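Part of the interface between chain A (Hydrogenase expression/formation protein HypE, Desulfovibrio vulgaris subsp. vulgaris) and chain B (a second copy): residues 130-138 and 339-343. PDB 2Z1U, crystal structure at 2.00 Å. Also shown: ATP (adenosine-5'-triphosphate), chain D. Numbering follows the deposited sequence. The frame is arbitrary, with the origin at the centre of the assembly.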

# COMPACT_ATOMS: atom_id res chain seq x y z
N THR A 130 7.32 -5.89 4.94
CA THR A 130 8.29 -5.29 5.84
C THR A 130 9.60 -5.18 5.07
O THR A 130 10.25 -6.19 4.73
CB THR A 130 8.50 -6.17 7.11
OG1 THR A 130 7.22 -6.51 7.67
CG2 THR A 130 9.35 -5.41 8.15
N LYS A 131 9.99 -3.94 4.80
CA LYS A 131 11.26 -3.65 4.14
C LYS A 131 12.10 -2.89 5.17
O LYS A 131 11.61 -1.96 5.82
CB LYS A 131 11.04 -2.81 2.86
CG LYS A 131 10.36 -3.51 1.64
CD LYS A 131 11.09 -4.82 1.23
CE LYS A 131 10.66 -5.40 -0.11
NZ LYS A 131 9.21 -5.79 -0.26
N VAL A 132 13.35 -3.31 5.34
CA VAL A 132 14.31 -2.61 6.18
C VAL A 132 15.42 -2.07 5.29
O VAL A 132 16.09 -2.85 4.60
CB VAL A 132 14.91 -3.52 7.29
CG1 VAL A 132 15.84 -2.71 8.21
CG2 VAL A 132 13.80 -4.18 8.12
N VAL A 133 15.61 -0.76 5.28
CA VAL A 133 16.64 -0.14 4.44
C VAL A 133 17.86 0.29 5.29
O VAL A 133 17.72 0.52 6.49
CB VAL A 133 16.06 1.07 3.62
CG1 VAL A 133 15.06 0.57 2.60
CG2 VAL A 133 15.42 2.10 4.56
N PRO A 134 19.08 0.36 4.68
CA PRO A 134 20.29 0.77 5.43
C PRO A 134 20.16 2.13 6.13
O PRO A 134 19.34 2.95 5.73
CB PRO A 134 21.37 0.83 4.34
CG PRO A 134 20.89 -0.14 3.29
CD PRO A 134 19.40 0.02 3.28
N ARG A 135 20.98 2.36 7.17
CA ARG A 135 20.97 3.63 7.92
C ARG A 135 21.03 4.82 6.96
O ARG A 135 21.87 4.86 6.06
CB ARG A 135 22.13 3.71 8.92
CG ARG A 135 21.91 2.99 10.26
CD ARG A 135 22.97 3.38 11.33
NE ARG A 135 24.33 3.04 10.91
CZ ARG A 135 25.45 3.55 11.43
NH1 ARG A 135 25.40 4.45 12.42
NH2 ARG A 135 26.64 3.16 10.98
N GLY A 136 20.12 5.77 7.15
CA GLY A 136 20.10 6.98 6.34
C GLY A 136 19.22 6.93 5.09
O GLY A 136 18.89 7.98 4.53
N ALA A 137 18.84 5.72 4.67
CA ALA A 137 18.02 5.55 3.47
C ALA A 137 16.57 6.00 3.68
O ALA A 137 15.86 6.31 2.71
CB ALA A 137 18.09 4.13 2.96
N CYS A 138 16.12 6.03 4.94
CA CYS A 138 14.84 6.64 5.31
C CYS A 138 14.88 7.12 6.75
O CYS A 138 15.67 6.63 7.56
CB CYS A 138 13.65 5.69 5.07
SG CYS A 138 13.41 4.42 6.32
N LEU B 339 22.02 -8.51 1.86
CA LEU B 339 21.95 -7.99 0.49
C LEU B 339 20.83 -6.94 0.42
O LEU B 339 19.70 -7.28 0.06
CB LEU B 339 21.68 -9.12 -0.51
CG LEU B 339 22.51 -10.41 -0.40
CD1 LEU B 339 21.84 -11.57 -1.14
CD2 LEU B 339 23.95 -10.21 -0.89
N PRO B 340 21.15 -5.68 0.75
CA PRO B 340 20.08 -4.70 0.99
C PRO B 340 19.50 -4.13 -0.30
O PRO B 340 20.20 -4.02 -1.32
CB PRO B 340 20.77 -3.60 1.81
CG PRO B 340 22.21 -3.69 1.43
CD PRO B 340 22.49 -5.08 0.90
N ARG B 341 18.21 -3.79 -0.25
CA ARG B 341 17.55 -3.05 -1.31
C ARG B 341 17.73 -3.69 -2.70
O ARG B 341 17.91 -2.99 -3.70
CB ARG B 341 18.03 -1.59 -1.26
CG ARG B 341 17.53 -0.87 -0.02
CD ARG B 341 17.98 0.57 0.01
NE ARG B 341 17.30 1.37 -1.01
CZ ARG B 341 17.64 2.61 -1.33
NH1 ARG B 341 18.67 3.21 -0.73
NH2 ARG B 341 16.95 3.24 -2.27
N ILE B 342 17.65 -5.02 -2.75
CA ILE B 342 17.68 -5.74 -4.03
C ILE B 342 16.32 -5.68 -4.73
O ILE B 342 16.20 -6.03 -5.89
CB ILE B 342 18.18 -7.22 -3.90
CG1 ILE B 342 17.58 -7.92 -2.68
CG2 ILE B 342 19.73 -7.28 -3.78
CD1 ILE B 342 16.11 -8.30 -2.81
N CYS B 343 15.30 -5.26 -3.99
CA CYS B 343 13.98 -4.92 -4.53
C CYS B 343 13.36 -3.85 -3.65
O CYS B 343 13.94 -3.42 -2.63
CB CYS B 343 13.06 -6.14 -4.59
SG CYS B 343 12.80 -6.91 -2.97
OXT CYS B 343 12.26 -3.40 -3.97
PG ATP D . 8.95 -10.22 -0.77
O1G ATP D . 8.44 -9.01 0.03
O2G ATP D . 10.30 -10.67 -0.30
O3G ATP D . 8.85 -10.07 -2.28
PB ATP D . 6.47 -11.69 -0.33
O1B ATP D . 5.88 -10.27 -0.48
O2B ATP D . 5.91 -12.78 -1.19
O3B ATP D . 8.06 -11.53 -0.44
PA ATP D . 6.75 -11.36 2.48
O1A ATP D . 8.09 -11.98 2.87
O2A ATP D . 6.83 -9.87 2.28
O3A ATP D . 6.17 -12.16 1.17
O5' ATP D . 5.60 -11.74 3.49
C5' ATP D . 5.52 -13.04 4.09
C4' ATP D . 4.21 -13.09 4.85
O4' ATP D . 4.35 -12.18 5.96
C3' ATP D . 3.03 -12.61 4.03
O3' ATP D . 1.89 -13.41 4.37
C2' ATP D . 2.79 -11.17 4.49
O2' ATP D . 1.40 -10.86 4.43
C1' ATP D . 3.30 -11.19 5.95
N9 ATP D . 3.88 -9.90 6.39
C8 ATP D . 5.08 -9.39 6.07
N7 ATP D . 5.27 -8.20 6.68
C5 ATP D . 4.14 -7.95 7.37
C6 ATP D . 3.65 -6.85 8.25
N6 ATP D . 4.44 -5.77 8.45
N1 ATP D . 2.44 -6.98 8.78
C2 ATP D . 1.64 -8.04 8.58
N3 ATP D . 2.03 -9.07 7.81
C4 ATP D . 3.25 -9.06 7.20

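Residues 130-133 of chain A form the end of a β-strand, with phi/psi values running from -141/112 at Thr130(A) to -104/154 at Val133(A). The chain then enters a type II β-turn from Pro134(A) to Ala137(A), closed by a backbone hydrogen bond from Ala137(A) N to Pro134(A) O at 3.0 Å. Gly136(A), at 92/-17, occupies the third position of this turn; a β-carbon there would be jammed against the carbonyl oxygen of Arg135(A), so the backbone angles themselves call for glycine. The chain B stretch has no regular secondary structure. Arg341(B) takes a positive phi (53/40), and the chain ends at Cys343(B) with a free carboxylate.

The two backbones come closest in register at Val133(A) and Arg341(B), whose CA atoms lie 6.5 Å apart. No hydrogen bond links the stretches, so the chain B segment does not extend the strand as a further β-ladder. The contact, which buries 255 Å² summed over both sides, is made by side-chain packing.

Arg341(B) is the centre of that packing, with 67 Å² covered, the largest share of any residue here. Its CA-to-CB bond points sideways, but the end of the side chain comes nearer to chain A. With chi1 at -68° (m), chi2 at -179° (t) and chi3 at 70° (p), the aliphatic portion runs past the strand end and the start of the turn: CG lies 3.9 Å from Val133(A) CG1, and CD lies 3.6 Å from Pro134(A) CD. Farther out, NH1 reaches to 3.8 Å from Ala137(A) CB. Val133(A) CG1 and Ala137(A) CB both approach the guanidinium obliquely. These neighbours offer it carbon surface rather than acceptors, and its NE, NH1 and NH2 are hydrogen-bonded elsewhere in the structure. The charged group can therefore pack against apolar atoms without leaving its nitrogens unsatisfied.

Pro134(A) also meets Pro340(B), with CG of the former 3.8 Å from CB of the latter. Both CA-to-CB bonds point toward the opposing stretch, and the rings make an apolar contact at van der Waals distance. Pro134(A) thus touches two successive residues of chain B, consistent with the 44 Å² it has covered.

At the other end of the contact, Lys131(A) points its CA-to-CB bond toward chain B, and its CE lies 3.9 Å from Cys343(B) SG. This is a packing contact between a methylene and a polarizable sulfur. The lysine amine has other partners: NZ makes a weak hydrogen bond to ATP O1G at 3.3 Å, so the same side chain touches the chain B terminus and reaches the γ-phosphate. Val132(A), between Lys131(A) and Val133(A), directs its CA-to-CB bond away, as expected from strand alternation. Thr130(A) lies beyond reach of chain B; its OG1 donates a hydrogen bond to ATP N7 at 2.8 Å, placing the adenine beside the strand.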